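Local atomic coordinates of response regulator aspartate phosphatase I (Bacillus subtilis subsp. subtilis, PDB entry 4I1A), a protein that dephosphorylates the sporulation phosphotransferase Spo0F and activates the mobile element ICEBs1 by inactivating its repressor ImmR. Residues A[101-106]-A[127-132]; A[145-150]-A[184-189]; A[165-170]-A[188-193]. All coordinates share one frame; numbering follows the deposited sequence.

The three contacts follow the chain from its first modelled helices into the repeat array and illustrate how chemistry tracks depth. Contact 1 closes the hairpin of helices 102-115 and 119-129, its centre about 30 Å from the centre of the chain; it mixes a CH-pi contact with a charged pair near the surface. Contacts 2 and 3 are buried, with centres about 5 Å apart, and both use helix 180-196, sharing Ile189. Contact 2 sets that helix against helix 139-155 through an aromatic ring, whereas contact 3 sets it against helix 159-173 with aliphatic side chains and one asparagine oxygen. Contact 1 touches contact 2 where Tyr103 and Ala129 pack on Phe145.

Contact 1. Residues A[101-106]-A[127-132]; sequences LEYYFY and RIAESK
Tyr106 and Ile128 carry the aromatic part of this contact, a CH-pi interaction of nearly textbook geometry. The terminal methyl of Ile128 stands over one face of the Tyr106 ring, with CD1 3.3 Å from the ring centroid and 3° off the ring normal. The two side chains cross at about a right angle, and CG1 of Ile128 also rests near CG and CD2 of the ring. Ile128 reaches there because its CG1 lies between the backbone N and the carbonyl carbon (chi1 64°).

Apolar packing continues along the same side of helix 102-115. Ala129 CB sits 3.8 Å from Tyr106 CB and also touches Tyr103 CD1, so that one methyl serves two tyrosines a turn apart. The backbones come close here, the CA atoms of Tyr103 and Ala129 being 4.9 Å apart. A backbone carbonyl joins in: the edge of the Tyr103 ring faces its oxygen, with CD1 3.2 Å from Ala129 O.

The charged pair lies toward the surface. The extended chain of Glu102 runs obliquely across the bent chain of Lys132, whose CE is 3.2 Å from Glu102 OE2. The charged ends stay farther apart, OE2 of Glu102 being 4.5 Å from NZ of Lys132, so the opposite charges are near each other but beyond salt-bridge range. Lys132 CE also approaches the edge of the Tyr106 ring.

Together these groups close an antiparallel helical hairpin, helix 102-115 against helix 119-129. Helix 139-155 packs on the same pair: Phe145 touches Ala129, and the carboxylate of Glu141 shares a weak hydrogen bond with the hydroxyl of Tyr103.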
loop_
_atom_site.group_PDB
_atom_site.type_symbol
_atom_site.label_atom_id
_atom_site.label_comp_id
_atom_site.label_asym_id
_atom_site.label_seq_id
_atom_site.Cartn_x
_atom_site.Cartn_y
_atom_site.Cartn_z
ATOM N N LEU A 101 25.443 -24.278 4.306
ATOM C CA LEU A 101 25.326 -23.888 5.706
ATOM C C LEU A 101 25.776 -22.448 5.921
ATOM O O LEU A 101 25.216 -21.732 6.751
ATOM C CB LEU A 101 26.146 -24.821 6.598
ATOM C CG LEU A 101 25.352 -25.715 7.554
ATOM C CD1 LEU A 101 24.545 -26.761 6.789
ATOM C CD2 LEU A 101 26.273 -26.370 8.577
ATOM N N GLU A 102 26.792 -22.034 5.167
ATOM C CA GLU A 102 27.353 -20.691 5.286
ATOM C C GLU A 102 26.431 -19.620 4.707
ATOM O O GLU A 102 26.241 -18.558 5.309
ATOM C CB GLU A 102 28.721 -20.622 4.608
ATOM C CG GLU A 102 29.437 -19.295 4.808
ATOM C CD GLU A 102 30.817 -19.280 4.193
ATOM O OE1 GLU A 102 31.145 -20.231 3.452
ATOM O OE2 GLU A 102 31.575 -18.319 4.453
ATOM N N TYR A 103 25.875 -19.897 3.531
ATOM C CA TYR A 103 24.875 -19.024 2.931
ATOM C C TYR A 103 23.689 -18.881 3.870
ATOM O O TYR A 103 23.183 -17.779 4.072
ATOM C CB TYR A 103 24.425 -19.569 1.573
ATOM C CG TYR A 103 22.973 -19.288 1.217
ATOM C CD1 TYR A 103 22.578 -18.052 0.715
ATOM C CD2 TYR A 103 22.004 -20.274 1.359
ATOM C CE1 TYR A 103 21.255 -17.808 0.380
ATOM C CE2 TYR A 103 20.686 -20.037 1.028
ATOM C CZ TYR A 103 20.315 -18.807 0.539
ATOM O OH TYR A 103 18.995 -18.588 0.216
ATOM N N TYR A 104 23.264 -20.003 4.448
ATOM C CA TYR A 104 22.141 -20.015 5.381
ATOM C C TYR A 104 22.367 -19.041 6.529
ATOM O O TYR A 104 21.460 -18.302 6.900
ATOM C CB TYR A 104 21.884 -21.421 5.930
ATOM C CG TYR A 104 21.123 -22.338 4.988
ATOM C CD1 TYR A 104 20.411 -21.829 3.907
ATOM C CD2 TYR A 104 21.110 -23.719 5.189
ATOM C CE1 TYR A 104 19.714 -22.669 3.049
ATOM C CE2 TYR A 104 20.415 -24.562 4.337
ATOM C CZ TYR A 104 19.721 -24.035 3.270
ATOM O OH TYR A 104 19.030 -24.872 2.420
ATOM N N PHE A 105 23.574 -19.028 7.082
ATOM C CA PHE A 105 23.859 -18.133 8.194
ATOM C C PHE A 105 23.694 -16.672 7.788
ATOM O O PHE A 105 22.957 -15.923 8.430
ATOM C CB PHE A 105 25.257 -18.360 8.763
ATOM C CG PHE A 105 25.749 -17.213 9.596
ATOM C CD1 PHE A 105 25.198 -16.957 10.842
ATOM C CD2 PHE A 105 26.744 -16.372 9.126
ATOM C CE1 PHE A 105 25.638 -15.891 11.608
ATOM C CE2 PHE A 105 27.190 -15.303 9.889
ATOM C CZ PHE A 105 26.634 -15.062 11.129
ATOM N N TYR A 106 24.381 -16.274 6.721
ATOM C CA TYR A 106 24.274 -14.911 6.214
ATOM C C TYR A 106 22.836 -14.570 5.815
ATOM O O TYR A 106 22.391 -13.436 5.985
ATOM C CB TYR A 106 25.228 -14.692 5.037
ATOM C CG TYR A 106 26.689 -14.631 5.435
ATOM C CD1 TYR A 106 27.082 -14.043 6.635
ATOM C CD2 TYR A 106 27.675 -15.171 4.618
ATOM C CE1 TYR A 106 28.416 -13.990 7.007
ATOM C CE2 TYR A 106 29.011 -15.123 4.981
ATOM C CZ TYR A 106 29.377 -14.531 6.177
ATOM O OH TYR A 106 30.708 -14.476 6.546
ATOM N N ARG A 127 23.989 -9.349 0.673
ATOM C CA ARG A 127 24.926 -9.164 -0.436
ATOM C C ARG A 127 25.986 -10.265 -0.484
ATOM O O ARG A 127 26.457 -10.641 -1.565
ATOM C CB ARG A 127 25.590 -7.777 -0.401
ATOM C CG ARG A 127 24.735 -6.626 -0.955
ATOM C CD ARG A 127 25.606 -5.421 -1.363
ATOM N NE ARG A 127 24.853 -4.165 -1.382
ATOM C CZ ARG A 127 24.060 -3.776 -2.378
ATOM N NH1 ARG A 127 23.905 -4.543 -3.449
ATOM N NH2 ARG A 127 23.414 -2.620 -2.300
ATOM N N ILE A 128 26.352 -10.793 0.682
ATOM C CA ILE A 128 27.329 -11.874 0.719
ATOM C C ILE A 128 26.654 -13.237 0.629
ATOM O O ILE A 128 27.214 -14.177 0.066
ATOM C CB ILE A 128 28.264 -11.789 1.941
ATOM C CG1 ILE A 128 27.495 -11.964 3.245
ATOM C CG2 ILE A 128 29.007 -10.453 1.953
ATOM C CD1 ILE A 128 28.327 -11.621 4.459
ATOM N N ALA A 129 25.442 -13.335 1.170
ATOM C CA ALA A 129 24.643 -14.545 1.035
ATOM C C ALA A 129 24.419 -14.840 -0.447
ATOM O O ALA A 129 24.445 -15.995 -0.877
ATOM C CB ALA A 129 23.322 -14.384 1.752
ATOM N N GLU A 130 24.213 -13.779 -1.221
ATOM C CA GLU A 130 24.019 -13.891 -2.661
ATOM C C GLU A 130 25.302 -14.361 -3.344
ATOM O O GLU A 130 25.254 -15.036 -4.371
ATOM C CB GLU A 130 23.568 -12.547 -3.243
ATOM C CG GLU A 130 23.088 -12.593 -4.689
ATOM C CD GLU A 130 22.822 -11.205 -5.262
ATOM O OE1 GLU A 130 22.616 -11.088 -6.492
ATOM O OE2 GLU A 130 22.819 -10.229 -4.481
ATOM N N SER A 131 26.450 -14.005 -2.776
ATOM C CA SER A 131 27.726 -14.450 -3.335
ATOM C C SER A 131 27.982 -15.918 -3.002
ATOM O O SER A 131 28.536 -16.662 -3.810
ATOM C CB SER A 131 28.887 -13.583 -2.835
ATOM O OG SER A 131 29.136 -13.799 -1.457
ATOM N N LYS A 132 27.569 -16.327 -1.805
ATOM C CA LYS A 132 27.720 -17.709 -1.365
ATOM C C LYS A 132 26.506 -18.536 -1.793
ATOM O O LYS A 132 26.321 -19.673 -1.353
ATOM C CB LYS A 132 27.921 -17.766 0.153
ATOM C CG LYS A 132 28.964 -16.776 0.670
ATOM C CD LYS A 132 30.097 -17.472 1.406
ATOM C CE LYS A 132 31.166 -16.483 1.855
ATOM N NZ LYS A 132 31.909 -15.884 0.709
#

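Contact 2. Residues A[145-150]-A[184-189]; sequences FFFKVS and VRCQFI
Phe147 reaches from helix 139-155 to helix 180-196, where Arg185, Cys186 and Ile189 receive its ring. This is the packing of a tetratricopeptide repeat array, in which alternate helices of the chain lie side by side and run in similar directions. The short helical segments are inclined by 30°, and their axes approach to 10.7 Å, a separation bridged by the length of a phenylalanine.

Orientation decides what each part of the ring meets. CG of Phe147 is anti to the backbone N (chi1 179°), which extends the ring across the gap. Its CD1 edge then points at sulfur: Cys186 SG lies 3.5 Å from Phe147 CD1 and close to the ring plane, 76° off the normal. This is an edge-on sulfur-aromatic contact, with the sulfur beside the ring and the pi face turned elsewhere. Farther out, CE1 of Phe147 meets CB of Arg185 at 3.7 Å, and CZ touches the same carbon. Only the base of the arginine takes part, for its chain leaves CB extended and carries the guanidinium away from the segment of Phe147. The third neighbour, Ile189, brings CG1 to 4.0 Å from Phe147 CE1.

One turn on, Ser150 faces Ile189. Helix 159-173 lies alongside: Phe173 meets Cys186 and Ser162 meets Ile189, while the carbonyl of Ser150 accepts a hydrogen bond from the hydroxyl of Ser162. The serine side chain is itself tied back to its own helix: OG of Ser150 donates a 2.7 Å hydrogen bond to Phe147 O, and it presents its other contact to the CG2 methyl of Ile189.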
loop_
_atom_site.group_PDB
_atom_site.type_symbol
_atom_site.label_atom_id
_atom_site.label_comp_id
_atom_site.label_asym_id
_atom_site.label_seq_id
_atom_site.Cartn_x
_atom_site.Cartn_y
_atom_site.Cartn_z
ATOM N N PHE A 145 15.155 -16.685 -1.373
ATOM C CA PHE A 145 16.182 -15.679 -1.124
ATOM C C PHE A 145 15.929 -14.370 -1.871
ATOM O O PHE A 145 16.004 -13.286 -1.287
ATOM C CB PHE A 145 17.566 -16.220 -1.503
ATOM C CG PHE A 145 18.647 -15.181 -1.452
ATOM C CD1 PHE A 145 19.104 -14.702 -0.233
ATOM C CD2 PHE A 145 19.195 -14.668 -2.620
ATOM C CE1 PHE A 145 20.092 -13.732 -0.173
ATOM C CE2 PHE A 145 20.184 -13.697 -2.572
ATOM C CZ PHE A 145 20.636 -13.230 -1.344
ATOM N N PHE A 146 15.647 -14.473 -3.165
ATOM C CA PHE A 146 15.344 -13.298 -3.979
ATOM C C PHE A 146 14.138 -12.520 -3.452
ATOM O O PHE A 146 14.135 -11.282 -3.453
ATOM C CB PHE A 146 15.114 -13.694 -5.441
ATOM C CG PHE A 146 16.347 -14.214 -6.134
ATOM C CD1 PHE A 146 17.608 -13.744 -5.789
ATOM C CD2 PHE A 146 16.244 -15.178 -7.127
ATOM C CE1 PHE A 146 18.752 -14.229 -6.423
ATOM C CE2 PHE A 146 17.380 -15.668 -7.766
ATOM C CZ PHE A 146 18.637 -15.192 -7.415
ATOM N N PHE A 147 13.117 -13.245 -3.006
ATOM C CA PHE A 147 11.924 -12.604 -2.472
ATOM C C PHE A 147 12.269 -11.711 -1.292
ATOM O O PHE A 147 11.867 -10.550 -1.243
ATOM C CB PHE A 147 10.874 -13.630 -2.049
ATOM C CG PHE A 147 9.631 -13.003 -1.473
ATOM C CD1 PHE A 147 8.619 -12.551 -2.307
ATOM C CD2 PHE A 147 9.483 -12.840 -0.101
ATOM C CE1 PHE A 147 7.477 -11.961 -1.784
ATOM C CE2 PHE A 147 8.345 -12.248 0.427
ATOM C CZ PHE A 147 7.340 -11.809 -0.415
ATOM N N LYS A 148 13.019 -12.257 -0.343
ATOM C CA LYS A 148 13.430 -11.493 0.832
ATOM C C LYS A 148 14.220 -10.245 0.456
ATOM O O LYS A 148 13.987 -9.172 1.005
ATOM C CB LYS A 148 14.244 -12.375 1.775
ATOM C CG LYS A 148 13.446 -13.538 2.317
ATOM C CD LYS A 148 12.239 -13.052 3.119
ATOM C CE LYS A 148 11.269 -14.204 3.412
ATOM N NZ LYS A 148 10.313 -13.887 4.518
ATOM N N VAL A 149 15.150 -10.391 -0.486
ATOM C CA VAL A 149 15.958 -9.264 -0.938
ATOM C C VAL A 149 15.093 -8.173 -1.576
ATOM O O VAL A 149 15.284 -6.987 -1.300
ATOM C CB VAL A 149 17.079 -9.704 -1.917
ATOM C CG1 VAL A 149 17.802 -8.495 -2.482
ATOM C CG2 VAL A 149 18.071 -10.619 -1.214
ATOM N N SER A 150 14.139 -8.573 -2.418
ATOM C CA SER A 150 13.254 -7.599 -3.057
ATOM C C SER A 150 12.489 -6.840 -1.999
ATOM O O SER A 150 12.240 -5.647 -2.144
ATOM C CB SER A 150 12.278 -8.263 -4.027
ATOM O OG SER A 150 11.259 -8.957 -3.339
ATOM N N VAL A 184 1.821 -15.017 -5.794
ATOM C CA VAL A 184 0.983 -13.845 -5.554
ATOM C C VAL A 184 1.750 -12.742 -4.829
ATOM O O VAL A 184 1.691 -11.574 -5.222
ATOM C CB VAL A 184 -0.268 -14.204 -4.736
ATOM C CG1 VAL A 184 -0.984 -12.935 -4.279
ATOM C CG2 VAL A 184 -1.199 -15.082 -5.546
ATOM N N ARG A 185 2.476 -13.117 -3.781
ATOM C CA ARG A 185 3.236 -12.146 -2.999
ATOM C C ARG A 185 4.320 -11.451 -3.823
ATOM O O ARG A 185 4.492 -10.229 -3.708
ATOM C CB ARG A 185 3.834 -12.798 -1.752
ATOM C CG ARG A 185 2.792 -13.238 -0.734
ATOM C CD ARG A 185 3.453 -13.866 0.481
ATOM N NE ARG A 185 2.472 -14.315 1.464
ATOM C CZ ARG A 185 2.746 -15.133 2.475
ATOM N NH1 ARG A 185 3.977 -15.602 2.632
ATOM N NH2 ARG A 185 1.787 -15.488 3.323
ATOM N N CYS A 186 5.031 -12.222 -4.655
ATOM C CA CYS A 186 6.032 -11.658 -5.573
ATOM C C CYS A 186 5.400 -10.620 -6.482
ATOM O O CYS A 186 5.931 -9.516 -6.643
ATOM C CB CYS A 186 6.680 -12.748 -6.429
ATOM S SG CYS A 186 7.896 -13.735 -5.553
ATOM N N GLN A 187 4.253 -10.978 -7.054
ATOM C CA GLN A 187 3.467 -10.050 -7.858
ATOM C C GLN A 187 3.036 -8.793 -7.082
ATOM O O GLN A 187 2.997 -7.709 -7.655
ATOM C CB GLN A 187 2.242 -10.754 -8.454
ATOM C CG GLN A 187 2.565 -11.881 -9.419
ATOM C CD GLN A 187 1.318 -12.645 -9.853
ATOM O OE1 GLN A 187 0.342 -12.736 -9.105
ATOM N NE2 GLN A 187 1.342 -13.181 -11.068
ATOM N N PHE A 188 2.719 -8.930 -5.792
ATOM C CA PHE A 188 2.380 -7.754 -4.981
ATOM C C PHE A 188 3.572 -6.823 -4.901
ATOM O O PHE A 188 3.416 -5.609 -4.953
ATOM C CB PHE A 188 1.930 -8.116 -3.547
ATOM C CG PHE A 188 0.507 -8.622 -3.441
ATOM C CD1 PHE A 188 -0.250 -8.887 -4.575
ATOM C CD2 PHE A 188 -0.067 -8.848 -2.199
ATOM C CE1 PHE A 188 -1.566 -9.374 -4.477
ATOM C CE2 PHE A 188 -1.381 -9.333 -2.086
ATOM C CZ PHE A 188 -2.133 -9.596 -3.230
ATOM N N ILE A 189 4.766 -7.388 -4.745
ATOM C CA ILE A 189 5.971 -6.564 -4.666
ATOM C C ILE A 189 6.167 -5.813 -5.985
ATOM O O ILE A 189 6.417 -4.606 -5.985
ATOM C CB ILE A 189 7.234 -7.398 -4.348
ATOM C CG1 ILE A 189 7.033 -8.221 -3.076
ATOM C CG2 ILE A 189 8.453 -6.498 -4.193
ATOM C CD1 ILE A 189 6.931 -7.384 -1.832
#

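Contact 3. Residues A[165-170]-A[188-193]; sequences YANRAL and FIVAGN
Val190 CG2 is the methyl on which the first shell converges. Ala166 brings its CB to 3.8 Å from Val190 CG2, and Asn167 sets its amide oxygen, OD1, 3.5 Å from that same methyl. The asparagine side chain and the valine cross at about a right angle; the polar tip meets a methyl, and no hydrogen bond joins the segments. Leu170 adds a looser touch, with CD2 4.4 Å from Val190 CG2. The methyl faces this group because CG2 is anti to the carbonyl carbon, while CG1 lies anti to the backbone N (chi1 170°). The same Ala166 CB also meets the CG2 branch of Ile189, at 3.9 Å.

The segment axes approach to 9.3 Å at an angle of 153°, and the CA atoms of Ala166 and Val190 are 6.2 Å apart. The near-antiparallel pair belongs to a tetratricopeptide repeat array, and it joins helix 159-173 to helix 180-196, with residues 165-170 in the predicted second repeat and 188-193 in the predicted third.

Beyond the first shell, other residues pack on both partners. Leu170 also packs on Thr183, Cys186 and Gln187, which carries the packing toward the start of helix 180-196. Val190 is backed by Gln206 of helix 200-215. At the far end of the segment, Asn193 points toward helix 159-173, where its ND2 forms a hydrogen bond with the hydroxyl of Ser162.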
loop_
_atom_site.group_PDB
_atom_site.type_symbol
_atom_site.label_atom_id
_atom_site.label_comp_id
_atom_site.label_asym_id
_atom_site.label_seq_id
_atom_site.Cartn_x
_atom_site.Cartn_y
_atom_site.Cartn_z
ATOM N N TYR A 165 14.764 -8.001 -8.153
ATOM C CA TYR A 165 14.822 -9.203 -7.332
ATOM C C TYR A 165 13.466 -9.890 -7.223
ATOM O O TYR A 165 13.395 -11.106 -7.058
ATOM C CB TYR A 165 15.425 -8.908 -5.954
ATOM C CG TYR A 165 16.940 -8.820 -5.997
ATOM C CD1 TYR A 165 17.727 -9.965 -5.918
ATOM C CD2 TYR A 165 17.582 -7.594 -6.137
ATOM C CE1 TYR A 165 19.117 -9.888 -5.964
ATOM C CE2 TYR A 165 18.969 -7.510 -6.192
ATOM C CZ TYR A 165 19.729 -8.661 -6.105
ATOM O OH TYR A 165 21.104 -8.573 -6.151
ATOM N N ALA A 166 12.396 -9.111 -7.335
ATOM C CA ALA A 166 11.041 -9.653 -7.270
ATOM C C ALA A 166 10.755 -10.483 -8.511
ATOM O O ALA A 166 10.300 -11.629 -8.417
ATOM C CB ALA A 166 10.025 -8.532 -7.140
ATOM N N ASN A 167 11.033 -9.906 -9.675
ATOM C CA ASN A 167 10.833 -10.622 -10.933
ATOM C C ASN A 167 11.601 -11.939 -11.028
ATOM O O ASN A 167 11.067 -12.936 -11.530
ATOM C CB ASN A 167 11.138 -9.721 -12.136
ATOM C CG ASN A 167 10.004 -8.757 -12.438
ATOM O OD1 ASN A 167 8.831 -9.143 -12.445
ATOM N ND2 ASN A 167 10.344 -7.498 -12.678
ATOM N N ARG A 168 12.845 -11.944 -10.548
ATOM C CA ARG A 168 13.671 -13.155 -10.588
ATOM C C ARG A 168 13.038 -14.257 -9.748
ATOM O O ARG A 168 13.024 -15.415 -10.149
ATOM C CB ARG A 168 15.099 -12.884 -10.100
ATOM C CG ARG A 168 15.959 -12.053 -11.043
ATOM C CD ARG A 168 17.422 -12.124 -10.627
ATOM N NE ARG A 168 17.878 -13.510 -10.491
ATOM C CZ ARG A 168 18.533 -14.191 -11.430
ATOM N NH1 ARG A 168 18.832 -13.618 -12.591
ATOM N NH2 ARG A 168 18.901 -15.449 -11.208
ATOM N N ALA A 169 12.520 -13.888 -8.579
ATOM C CA ALA A 169 11.786 -14.827 -7.731
ATOM C C ALA A 169 10.477 -15.244 -8.389
ATOM O O ALA A 169 10.118 -16.421 -8.380
ATOM C CB ALA A 169 11.512 -14.215 -6.368
ATOM N N LEU A 170 9.768 -14.266 -8.946
ATOM C CA LEU A 170 8.506 -14.508 -9.636
ATOM C C LEU A 170 8.636 -15.492 -10.799
ATOM O O LEU A 170 7.902 -16.477 -10.856
ATOM C CB LEU A 170 7.901 -13.190 -10.130
ATOM C CG LEU A 170 6.640 -13.306 -11.001
ATOM C CD1 LEU A 170 5.567 -14.167 -10.320
ATOM C CD2 LEU A 170 6.081 -11.918 -11.345
ATOM N N PHE A 188 2.719 -8.930 -5.792
ATOM C CA PHE A 188 2.380 -7.754 -4.981
ATOM C C PHE A 188 3.572 -6.823 -4.901
ATOM O O PHE A 188 3.416 -5.609 -4.953
ATOM C CB PHE A 188 1.930 -8.116 -3.547
ATOM C CG PHE A 188 0.507 -8.622 -3.441
ATOM C CD1 PHE A 188 -0.250 -8.887 -4.575
ATOM C CD2 PHE A 188 -0.067 -8.848 -2.199
ATOM C CE1 PHE A 188 -1.566 -9.374 -4.477
ATOM C CE2 PHE A 188 -1.381 -9.333 -2.086
ATOM C CZ PHE A 188 -2.133 -9.596 -3.230
ATOM N N ILE A 189 4.766 -7.388 -4.745
ATOM C CA ILE A 189 5.971 -6.564 -4.666
ATOM C C ILE A 189 6.167 -5.813 -5.985
ATOM O O ILE A 189 6.417 -4.606 -5.985
ATOM C CB ILE A 189 7.234 -7.398 -4.348
ATOM C CG1 ILE A 189 7.033 -8.221 -3.076
ATOM C CG2 ILE A 189 8.453 -6.498 -4.193
ATOM C CD1 ILE A 189 6.931 -7.384 -1.832
ATOM N N VAL A 190 6.055 -6.535 -7.100
ATOM C CA VAL A 190 6.205 -5.926 -8.414
ATOM C C VAL A 190 5.237 -4.760 -8.544
ATOM O O VAL A 190 5.640 -3.630 -8.837
ATOM C CB VAL A 190 5.973 -6.944 -9.557
ATOM C CG1 VAL A 190 5.884 -6.224 -10.897
ATOM C CG2 VAL A 190 7.101 -7.986 -9.584
ATOM N N ALA A 191 3.965 -5.046 -8.283
ATOM C CA ALA A 191 2.890 -4.055 -8.370
ATOM C C ALA A 191 3.029 -2.899 -7.373
ATOM O O ALA A 191 2.718 -1.759 -7.711
ATOM C CB ALA A 191 1.565 -4.725 -8.196
ATOM N N GLY A 192 3.478 -3.190 -6.150
ATOM C CA GLY A 192 3.778 -2.152 -5.170
ATOM C C GLY A 192 4.872 -1.215 -5.675
ATOM O O GLY A 192 4.789 0.005 -5.522
ATOM N N ASN A 193 5.909 -1.788 -6.278
ATOM C CA ASN A 193 6.974 -0.989 -6.871
ATOM C C ASN A 193 6.460 -0.130 -8.023
ATOM O O ASN A 193 6.814 1.042 -8.142
ATOM C CB ASN A 193 8.098 -1.892 -7.354
ATOM C CG ASN A 193 9.005 -2.350 -6.227
ATOM O OD1 ASN A 193 9.599 -1.530 -5.532
ATOM N ND2 ASN A 193 9.123 -3.667 -6.047
#